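Local structure of beta-galacturonidase (Eisenbergiella tayi, 6NCX) at residues V507-F512 and K532-E537; G274-E279 and R309-P314. The protein probably hydrolyses terminal beta-linked uronic acid residues, galacturonic acid in particular, as a glycoside hydrolase of family 2. All blocks are in the same frame, centred on the assembly; numbering follows the deposited sequence.

Contact 1: residues V507-F512 and K532-E537; sequences VYIWQF and KGIVDE. With ADA (alpha-D-galactopyranuronic acid), chain I.
The uronate pocket at the mouth of the TIM barrel has one wall built by Trp510, just past the last barrel strand (504-509), and by Lys532 from the loop that follows strand 529-530. The indole is swung toward the sugar with CG anti to the backbone N (chi1 -179°). Galacturonate lies over one face of it, the sugar C4 standing 3.4 Å from Trp510 CZ2, while Gln511 CB backs the opposite face. Sugar-on-tryptophan packing of this kind is a familiar feature of carbohydrate sites. The peptide between Trp510 and Gln511 is cis, a non-proline cis bond as known in related clan GH-A glycosidases. Lys532 runs its aliphatic chain past the pyrrole side of the indole, CG in the ring plane at the edge and CD 3.5 Å from Trp510 CD1. A bend at its last torsion then delivers Lys532 NZ to the galacturonate carboxylate, a 2.7 Å hydrogen bond to O6B. Tyr434 OH is a second partner of this amine, and Trp510 NE1 is hydrogen-bonded to Asn530 OD1.

Behind the pocket the two backbones are tied together. Gln511 N donates to Lys532 O over 3.0 Å, and Ile534 N to Gln511 O. Gly533 CA also lies 3.1 Å from Gln511 O, a CA-H...O contact. Val535 N donates to Phe512 O in a nearly straight bond (172°), and Val535 CG1 sits over the Phe512 ring face, 4.2 Å from its centroid.

Contact 2: residues G274-E279 and R309-P314; sequences GFCRHE and RTVHYP. With ADA (alpha-D-galactopyranuronic acid), chain I.
His278, Tyr313 and Val311 carry this contact, and the imidazole of His278 is held by both of the others. Val311 places CG2 over one face of that ring, 3.7 Å from the centroid, as a CH-pi contact. Tyr313 meets it at the edge instead: its hydroxyl lies near the imidazole plane and shares a hydrogen bond of 2.7 Å with His278 ND1, almost straight at 169°. The two rings stand rim to rim, their planes 44° apart. The same Tyr313 OH accepts Glu279 N at 3.0 Å and has a water 2.6 Å away, so three partners grip this one buried oxygen. The Tyr313 ring also stacks on Tyr95.

Val311 works on other sides too. CG1 packs against Cys276 CB at 3.6 Å, and CB rests over the centre of the ring of His312, a residue preceded by a cis peptide bond. His312 in turn holds O3 of the bound galacturonate through NE2, while His312 ND1 is hydrogen-bonded to Glu333 OE1.

Beneath these side chains, Arg309 N binds Phe275 O, and Arg309 O receives both Arg277 N and Val311 N. Cys276 and Arg309 thus form a parallel bridge joined by a crossover through helix 290-302, the beta-alpha-beta unit of a TIM barrel, whose C-terminal strand ends here supply the sugar site.

The two contacts illustrate how a TIM barrel closes on itself and binds at one rim. Their centres lie 10 Å apart, and strands 504-509 of contact 1 and 268-276 of contact 2, last and first of the barrel, run side by side: Val507 O is 2.7 Å from Gly274 N and Ile509 O is 2.8 Å from Cys276 N, both probable hydrogen bonds. Nearer the ligand, Trp510 CZ3 of contact 1 packs 3.3 Å from His312 NE2 of contact 2, the ring planes only about 15° apart. Contact 1 addresses the carboxylate and one side of galacturonate; contact 2 addresses O3. Arg337, Asn377 and Glu465 add further hydrogen bonds to the sugar.

Contact 1: residues V507-F512 and K532-E537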
ATOM      1  N   VAL C 507      -7.182   0.232  31.884  1.00 21.29           N
ATOM      2  CA  VAL C 507      -6.675   1.100  30.831  1.00 22.32           C
ATOM      3  C   VAL C 507      -7.690   1.180  29.700  1.00 19.97           C
ATOM      4  O   VAL C 507      -8.448   0.239  29.452  1.00 20.79           O
ATOM      5  CB  VAL C 507      -5.292   0.603  30.316  1.00 21.50           C
ATOM      6  CG1 VAL C 507      -5.354  -0.872  29.886  1.00 15.68           C
ATOM      7  CG2 VAL C 507      -4.778   1.489  29.178  1.00 16.33           C
ATOM      8  N   TYR C 508      -7.725   2.338  29.042  1.00 17.80           N
ATOM      9  CA  TYR C 508      -8.309   2.507  27.720  1.00 20.76           C
ATOM     10  C   TYR C 508      -7.150   2.746  26.761  1.00 20.44           C
ATOM     11  O   TYR C 508      -6.381   3.695  26.945  1.00 23.15           O
ATOM     12  CB  TYR C 508      -9.310   3.678  27.673  1.00 21.96           C
ATOM     13  CG  TYR C 508     -10.584   3.394  28.418  1.00 18.40           C
ATOM     14  CD1 TYR C 508     -10.726   3.772  29.748  1.00 18.36           C
ATOM     15  CD2 TYR C 508     -11.625   2.704  27.815  1.00 17.96           C
ATOM     16  CE1 TYR C 508     -11.864   3.484  30.446  1.00 15.53           C
ATOM     17  CE2 TYR C 508     -12.789   2.410  28.513  1.00 15.12           C
ATOM     18  CZ  TYR C 508     -12.886   2.800  29.827  1.00 17.90           C
ATOM     19  OH  TYR C 508     -14.009   2.528  30.545  1.00 20.27           O
ATOM     20  N   ILE C 509      -7.003   1.870  25.766  1.00 18.99           N
ATOM     21  CA  ILE C 509      -6.001   2.088  24.726  1.00 22.03           C
ATOM     22  C   ILE C 509      -6.457   3.238  23.834  1.00 20.08           C
ATOM     23  O   ILE C 509      -7.634   3.318  23.438  1.00 16.56           O
ATOM     24  CB  ILE C 509      -5.750   0.790  23.927  1.00 19.31           C
ATOM     25  CG1 ILE C 509      -4.989  -0.225  24.787  1.00 21.21           C
ATOM     26  CG2 ILE C 509      -4.922   1.041  22.666  1.00 18.89           C
ATOM     27  CD1 ILE C 509      -4.780  -1.577  24.117  1.00 27.70           C
ATOM     28  N   TRP C 510      -5.550   4.172  23.561  1.00 15.80           N
ATOM     29  CA  TRP C 510      -5.752   5.120  22.474  1.00 15.10           C
ATOM     30  C   TRP C 510      -5.015   4.578  21.250  1.00 16.23           C
ATOM     31  O   TRP C 510      -3.780   4.479  21.252  1.00 18.48           O
ATOM     32  CB  TRP C 510      -5.268   6.522  22.830  1.00 17.21           C
ATOM     33  CG  TRP C 510      -5.521   7.499  21.698  1.00 19.95           C
ATOM     34  CD1 TRP C 510      -4.773   7.645  20.555  1.00 17.54           C
ATOM     35  CD2 TRP C 510      -6.604   8.444  21.588  1.00 17.12           C
ATOM     36  NE1 TRP C 510      -5.327   8.607  19.748  1.00 16.62           N
ATOM     37  CE2 TRP C 510      -6.444   9.125  20.357  1.00 19.93           C
ATOM     38  CE3 TRP C 510      -7.691   8.782  22.409  1.00 17.85           C
ATOM     39  CZ2 TRP C 510      -7.339  10.128  19.924  1.00 15.25           C
ATOM     40  CZ3 TRP C 510      -8.571   9.787  21.977  1.00 17.96           C
ATOM     41  CH2 TRP C 510      -8.393  10.431  20.745  1.00 15.02           C
ATOM     42  N   GLN C 511      -5.766   4.190  20.221  1.00 15.79           N
ATOM     43  CA  GLN C 511      -7.230   4.114  20.235  1.00 16.33           C
ATOM     44  C   GLN C 511      -7.664   2.953  19.332  1.00 17.37           C
ATOM     45  O   GLN C 511      -6.827   2.272  18.725  1.00 16.33           O
ATOM     46  CB  GLN C 511      -7.879   5.417  19.750  1.00 13.52           C
ATOM     47  CG  GLN C 511      -7.567   5.735  18.295  1.00 13.63           C
ATOM     48  CD  GLN C 511      -8.275   6.968  17.784  1.00 14.97           C
ATOM     49  OE1 GLN C 511      -9.459   7.170  18.040  1.00 13.45           O
ATOM     50  NE2 GLN C 511      -7.541   7.807  17.048  1.00 19.94           N
ATOM     51  N   PHE C 512      -8.977   2.752  19.223  1.00 15.51           N
ATOM     52  CA  PHE C 512      -9.488   1.606  18.477  1.00 17.07           C
ATOM     53  C   PHE C 512      -9.098   1.683  17.001  1.00 14.82           C
ATOM     54  O   PHE C 512      -8.473   0.762  16.463  1.00 17.76           O
ATOM     55  CB  PHE C 512     -11.011   1.509  18.644  1.00 15.48           C
ATOM     56  CG  PHE C 512     -11.648   0.538  17.695  1.00 16.97           C
ATOM     57  CD1 PHE C 512     -12.469   0.987  16.665  1.00 14.73           C
ATOM     58  CD2 PHE C 512     -11.387  -0.821  17.806  1.00 13.70           C
ATOM     59  CE1 PHE C 512     -13.044   0.085  15.769  1.00 14.89           C
ATOM     60  CE2 PHE C 512     -11.944  -1.720  16.917  1.00 16.41           C
ATOM     61  CZ  PHE C 512     -12.782  -1.262  15.890  1.00 16.39           C
ATOM     62  N   LYS C 532      -3.052   6.136  15.676  1.00 21.42           N
ATOM     63  CA  LYS C 532      -2.834   5.229  16.793  1.00 16.90           C
ATOM     64  C   LYS C 532      -3.917   4.150  16.907  1.00 13.27           C
ATOM     65  O   LYS C 532      -3.964   3.433  17.914  1.00 13.23           O
ATOM     66  CB  LYS C 532      -2.713   6.047  18.080  1.00 18.32           C
ATOM     67  CG  LYS C 532      -1.814   7.268  17.916  1.00 16.67           C
ATOM     68  CD  LYS C 532      -1.603   7.994  19.222  1.00 17.92           C
ATOM     69  CE  LYS C 532      -0.453   9.000  19.124  1.00 21.11           C
ATOM     70  NZ  LYS C 532      -0.807  10.269  18.416  1.00 18.63           N
ATOM     71  N   GLY C 533      -4.765   3.995  15.893  1.00 17.85           N
ATOM     72  CA  GLY C 533      -5.686   2.868  15.879  1.00 12.28           C
ATOM     73  C   GLY C 533      -4.944   1.543  15.985  1.00 17.14           C
ATOM     74  O   GLY C 533      -3.839   1.380  15.461  1.00 18.12           O
ATOM     75  N   ILE C 534      -5.545   0.598  16.716  1.00 19.93           N
ATOM     76  CA  ILE C 534      -5.082  -0.788  16.666  1.00 19.61           C
ATOM     77  C   ILE C 534      -5.552  -1.424  15.367  1.00 17.67           C
ATOM     78  O   ILE C 534      -4.913  -2.331  14.822  1.00 19.66           O
ATOM     79  CB  ILE C 534      -5.586  -1.552  17.907  1.00 18.54           C
ATOM     80  CG1 ILE C 534      -5.084  -0.871  19.181  1.00 17.66           C
ATOM     81  CG2 ILE C 534      -5.141  -3.022  17.858  1.00 15.97           C
ATOM     82  CD1 ILE C 534      -3.536  -0.800  19.266  1.00 16.24           C
ATOM     83  N   VAL C 535      -6.665  -0.939  14.858  1.00 18.26           N
ATOM     84  CA  VAL C 535      -7.184  -1.229  13.535  1.00 19.19           C
ATOM     85  C   VAL C 535      -7.098   0.073  12.734  1.00 18.02           C
ATOM     86  O   VAL C 535      -7.082   1.159  13.315  1.00 15.95           O
ATOM     87  CB  VAL C 535      -8.615  -1.781  13.741  1.00 20.83           C
ATOM     88  CG1 VAL C 535      -9.716  -0.762  13.378  1.00 19.10           C
ATOM     89  CG2 VAL C 535      -8.785  -3.144  13.119  1.00 22.65           C
ATOM     90  N   ASP C 536      -6.950  -0.016  11.412  1.00 20.86           N
ATOM     91  CA  ASP C 536      -6.856   1.239  10.662  1.00 19.60           C
ATOM     92  C   ASP C 536      -8.268   1.755  10.348  1.00 18.03           C
ATOM     93  O   ASP C 536      -9.266   1.184  10.789  1.00 19.23           O
ATOM     94  CB  ASP C 536      -5.971   1.068   9.421  1.00 18.30           C
ATOM     95  CG  ASP C 536      -6.701   0.473   8.228  1.00 18.77           C
ATOM     96  OD1 ASP C 536      -7.739  -0.210   8.394  1.00 16.01           O
ATOM     97  OD2 ASP C 536      -6.199   0.682   7.106  1.00 18.53           O
ATOM     98  N   GLU C 537      -8.365   2.860   9.595  1.00 15.83           N
ATOM     99  CA  GLU C 537      -9.665   3.498   9.388  1.00 14.48           C
ATOM    100  C   GLU C 537     -10.634   2.600   8.630  1.00 17.94           C
ATOM    101  O   GLU C 537     -11.853   2.755   8.774  1.00 17.63           O
ATOM    102  CB  GLU C 537      -9.514   4.828   8.648  1.00 16.63           C
ATOM    103  CG  GLU C 537      -9.012   4.712   7.199  1.00 19.43           C
ATOM    104  CD  GLU C 537      -7.512   4.976   7.070  1.00 23.51           C
ATOM    105  OE1 GLU C 537      -6.728   4.599   7.994  1.00 18.90           O
ATOM    106  OE2 GLU C 537      -7.116   5.577   6.043  1.00 25.46           O
TER
HETATM  107  C1  ADA I 601      -4.424  13.343  23.781  1.00 24.93           C
HETATM  108  C2  ADA I 601      -5.895  13.536  23.349  1.00 23.31           C
HETATM  109  C3  ADA I 601      -6.341  12.727  22.187  1.00 21.80           C
HETATM  110  C4  ADA I 601      -5.303  12.517  21.141  1.00 24.46           C
HETATM  111  C5  ADA I 601      -3.954  12.114  21.749  1.00 24.54           C
HETATM  112  C6  ADA I 601      -2.835  11.951  20.717  1.00 22.85           C
HETATM  113  O1  ADA I 601      -4.262  12.239  24.641  1.00 28.33           O
HETATM  114  O2  ADA I 601      -6.723  13.325  24.457  1.00 18.41           O
HETATM  115  O3  ADA I 601      -7.493  13.306  21.617  1.00 17.45           O
HETATM  116  O4  ADA I 601      -5.113  13.700  20.401  1.00 16.78           O
HETATM  117  O5  ADA I 601      -3.507  13.150  22.668  1.00 26.96           O
HETATM  118  O6B ADA I 601      -2.966  11.214  19.703  1.00 22.26           O
HETATM  119  O6A ADA I 601      -1.765  12.581  20.909  1.00 22.98           O
HETATM  120  O   HOH W   1      -2.224   2.716  19.938  1.00 15.04           O

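Contact 2: residues G274-E279 and R309-P314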
ATOM      1  N   GLY C 274     -10.042  -1.548  28.113  1.00 19.72           N
ATOM      2  CA  GLY C 274     -10.853  -0.644  27.338  1.00 23.74           C
ATOM      3  C   GLY C 274     -10.220  -0.171  26.042  1.00 21.06           C
ATOM      4  O   GLY C 274      -9.013  -0.316  25.804  1.00 21.70           O
ATOM      5  N   PHE C 275     -11.067   0.428  25.208  1.00 17.65           N
ATOM      6  CA  PHE C 275     -10.619   1.174  24.043  1.00 21.06           C
ATOM      7  C   PHE C 275     -11.225   2.572  24.057  1.00 18.90           C
ATOM      8  O   PHE C 275     -12.420   2.736  24.317  1.00 18.33           O
ATOM      9  CB  PHE C 275     -10.992   0.461  22.743  1.00 16.35           C
ATOM     10  CG  PHE C 275      -9.982  -0.565  22.289  1.00 18.13           C
ATOM     11  CD1 PHE C 275      -8.864  -0.185  21.558  1.00 16.47           C
ATOM     12  CD2 PHE C 275     -10.179  -1.920  22.557  1.00 23.50           C
ATOM     13  CE1 PHE C 275      -7.949  -1.128  21.128  1.00 16.76           C
ATOM     14  CE2 PHE C 275      -9.270  -2.866  22.127  1.00 23.22           C
ATOM     15  CZ  PHE C 275      -8.155  -2.473  21.409  1.00 20.22           C
ATOM     16  N   CYS C 276     -10.399   3.574  23.801  1.00 17.59           N
ATOM     17  CA  CYS C 276     -10.920   4.836  23.308  1.00 19.32           C
ATOM     18  C   CYS C 276     -11.423   4.630  21.885  1.00 19.73           C
ATOM     19  O   CYS C 276     -10.713   4.066  21.047  1.00 16.02           O
ATOM     20  CB  CYS C 276      -9.833   5.912  23.314  1.00 15.89           C
ATOM     21  SG  CYS C 276      -9.127   6.259  24.935  1.00 20.11           S
ATOM     22  N   ARG C 277     -12.635   5.098  21.599  1.00 18.74           N
ATOM     23  CA  ARG C 277     -13.171   4.980  20.249  1.00 19.39           C
ATOM     24  C   ARG C 277     -13.865   6.274  19.871  1.00 17.51           C
ATOM     25  O   ARG C 277     -14.774   6.717  20.579  1.00 20.74           O
ATOM     26  CB  ARG C 277     -14.143   3.802  20.135  1.00 13.72           C
ATOM     27  CG  ARG C 277     -14.946   3.823  18.853  1.00 15.05           C
ATOM     28  CD  ARG C 277     -15.931   2.669  18.846  1.00 20.09           C
ATOM     29  NE  ARG C 277     -16.718   2.645  17.622  1.00 19.92           N
ATOM     30  CZ  ARG C 277     -17.841   3.326  17.442  1.00 12.66           C
ATOM     31  NH1 ARG C 277     -18.320   4.071  18.407  1.00 18.23           N
ATOM     32  NH2 ARG C 277     -18.492   3.239  16.296  1.00 18.00           N
ATOM     33  N   HIS C 278     -13.431   6.876  18.762  1.00 17.43           N
ATOM     34  CA  HIS C 278     -14.138   7.993  18.147  1.00 21.01           C
ATOM     35  C   HIS C 278     -15.307   7.474  17.317  1.00 21.22           C
ATOM     36  O   HIS C 278     -15.318   6.315  16.878  1.00 21.44           O
ATOM     37  CB  HIS C 278     -13.206   8.791  17.233  1.00 17.88           C
ATOM     38  CG  HIS C 278     -12.556   9.956  17.893  1.00 15.26           C
ATOM     39  ND1 HIS C 278     -13.245  11.102  18.218  1.00 17.90           N
ATOM     40  CD2 HIS C 278     -11.272  10.167  18.275  1.00 19.75           C
ATOM     41  CE1 HIS C 278     -12.418  11.968  18.778  1.00 21.88           C
ATOM     42  NE2 HIS C 278     -11.211  11.430  18.814  1.00 21.00           N
ATOM     43  N   GLU C 279     -16.293   8.345  17.089  1.00 14.80           N
ATOM     44  CA  GLU C 279     -17.333   8.085  16.085  1.00 16.38           C
ATOM     45  C   GLU C 279     -16.792   8.567  14.748  1.00 20.28           C
ATOM     46  O   GLU C 279     -17.016   9.702  14.330  1.00 20.65           O
ATOM     47  CB  GLU C 279     -18.652   8.771  16.435  1.00 22.11           C
ATOM     48  CG  GLU C 279     -19.274   8.369  17.763  1.00 16.55           C
ATOM     49  CD  GLU C 279     -20.675   8.957  17.968  1.00 25.75           C
ATOM     50  OE1 GLU C 279     -21.590   8.185  18.359  1.00 22.67           O
ATOM     51  OE2 GLU C 279     -20.865  10.191  17.766  1.00 28.98           O
ATOM     52  N   ARG C 309     -14.375   3.953  25.779  1.00 21.33           N
ATOM     53  CA  ARG C 309     -14.417   5.340  26.224  1.00 21.15           C
ATOM     54  C   ARG C 309     -14.770   6.230  25.033  1.00 20.18           C
ATOM     55  O   ARG C 309     -14.090   6.189  24.003  1.00 23.18           O
ATOM     56  CB  ARG C 309     -13.078   5.750  26.857  1.00 16.67           C
ATOM     57  CG  ARG C 309     -13.049   7.194  27.268  1.00 17.21           C
ATOM     58  CD  ARG C 309     -11.751   7.603  27.949  1.00 18.21           C
ATOM     59  NE  ARG C 309     -11.728   9.060  28.021  1.00 18.50           N
ATOM     60  CZ  ARG C 309     -10.738   9.825  27.590  1.00 21.73           C
ATOM     61  NH1 ARG C 309      -9.626   9.284  27.104  1.00 24.42           N
ATOM     62  NH2 ARG C 309     -10.844  11.135  27.676  1.00 24.67           N
ATOM     63  N   THR C 310     -15.829   7.035  25.181  1.00 21.63           N
ATOM     64  CA  THR C 310     -16.406   7.824  24.086  1.00 16.54           C
ATOM     65  C   THR C 310     -15.624   9.121  23.881  1.00 16.99           C
ATOM     66  O   THR C 310     -16.079  10.225  24.183  1.00 16.33           O
ATOM     67  CB  THR C 310     -17.862   8.156  24.375  1.00 21.48           C
ATOM     68  OG1 THR C 310     -17.916   9.044  25.495  1.00 19.26           O
ATOM     69  CG2 THR C 310     -18.699   6.907  24.673  1.00 19.17           C
ATOM     70  N   VAL C 311     -14.426   8.983  23.328  1.00 17.53           N
ATOM     71  CA  VAL C 311     -13.615  10.161  23.042  1.00 21.93           C
ATOM     72  C   VAL C 311     -14.204  10.897  21.839  1.00 19.77           C
ATOM     73  O   VAL C 311     -14.515  10.286  20.809  1.00 19.48           O
ATOM     74  CB  VAL C 311     -12.142   9.757  22.824  1.00 19.84           C
ATOM     75  CG1 VAL C 311     -11.640   8.956  24.025  1.00 18.49           C
ATOM     76  CG2 VAL C 311     -11.960   8.932  21.542  1.00 18.59           C
ATOM     77  N   HIS C 312     -14.431  12.203  21.975  1.00 20.12           N
ATOM     78  CA  HIS C 312     -14.392  12.970  23.222  1.00 20.30           C
ATOM     79  C   HIS C 312     -15.707  13.725  23.339  1.00 16.76           C
ATOM     80  O   HIS C 312     -15.696  14.943  23.344  1.00 16.34           O
ATOM     81  CB  HIS C 312     -13.240  13.993  23.251  1.00 18.66           C
ATOM     82  CG  HIS C 312     -11.871  13.384  23.212  1.00 19.37           C
ATOM     83  ND1 HIS C 312     -11.331  12.688  24.273  1.00 17.93           N
ATOM     84  CD2 HIS C 312     -10.924  13.391  22.244  1.00 18.42           C
ATOM     85  CE1 HIS C 312     -10.112  12.290  23.959  1.00 18.73           C
ATOM     86  NE2 HIS C 312      -9.843  12.700  22.733  1.00 21.38           N
ATOM     87  N   TYR C 313     -16.833  12.992  23.410  1.00 18.20           N
ATOM     88  CA  TYR C 313     -18.170  13.564  23.285  1.00 18.52           C
ATOM     89  C   TYR C 313     -19.217  12.474  23.497  1.00 17.50           C
ATOM     90  O   TYR C 313     -18.888  11.286  23.401  1.00 19.99           O
ATOM     91  CB  TYR C 313     -18.334  14.229  21.904  1.00 18.46           C
ATOM     92  CG  TYR C 313     -17.698  13.424  20.776  1.00 17.28           C
ATOM     93  CD1 TYR C 313     -18.303  12.261  20.286  1.00 19.18           C
ATOM     94  CD2 TYR C 313     -16.495  13.811  20.224  1.00 15.28           C
ATOM     95  CE1 TYR C 313     -17.711  11.508  19.257  1.00 19.21           C
ATOM     96  CE2 TYR C 313     -15.896  13.075  19.205  1.00 22.18           C
ATOM     97  CZ  TYR C 313     -16.511  11.924  18.729  1.00 20.43           C
ATOM     98  OH  TYR C 313     -15.902  11.201  17.726  1.00 20.62           O
ATOM     99  N   PRO C 314     -20.474  12.829  23.794  1.00 18.42           N
ATOM    100  CA  PRO C 314     -21.516  11.798  23.930  1.00 21.37           C
ATOM    101  C   PRO C 314     -21.715  11.015  22.639  1.00 21.44           C
ATOM    102  O   PRO C 314     -21.506  11.520  21.536  1.00 19.04           O
ATOM    103  CB  PRO C 314     -22.777  12.602  24.295  1.00 19.33           C
ATOM    104  CG  PRO C 314     -22.233  13.853  24.961  1.00 25.11           C
ATOM    105  CD  PRO C 314     -20.948  14.162  24.233  1.00 17.94           C
TER
HETATM  106  C1  ADA I 601      -4.424  13.343  23.781  1.00 24.93           C
HETATM  107  C2  ADA I 601      -5.895  13.536  23.349  1.00 23.31           C
HETATM  108  C3  ADA I 601      -6.341  12.727  22.187  1.00 21.80           C
HETATM  109  C4  ADA I 601      -5.303  12.517  21.141  1.00 24.46           C
HETATM  110  C5  ADA I 601      -3.954  12.114  21.749  1.00 24.54           C
HETATM  111  C6  ADA I 601      -2.835  11.951  20.717  1.00 22.85           C
HETATM  112  O1  ADA I 601      -4.262  12.239  24.641  1.00 28.33           O
HETATM  113  O2  ADA I 601      -6.723  13.325  24.457  1.00 18.41           O
HETATM  114  O3  ADA I 601      -7.493  13.306  21.617  1.00 17.45           O
HETATM  115  O4  ADA I 601      -5.113  13.700  20.401  1.00 16.78           O
HETATM  116  O5  ADA I 601      -3.507  13.150  22.668  1.00 26.96           O
HETATM  117  O6B ADA I 601      -2.966  11.214  19.703  1.00 22.26           O
HETATM  118  O6A ADA I 601      -1.765  12.581  20.909  1.00 22.98           O
HETATM  119  O   HOH W   2     -16.653   8.388  20.397  1.00 18.67           O
HETATM  120  O   HOH W   3     -15.992  11.926  15.216  1.00 19.60           O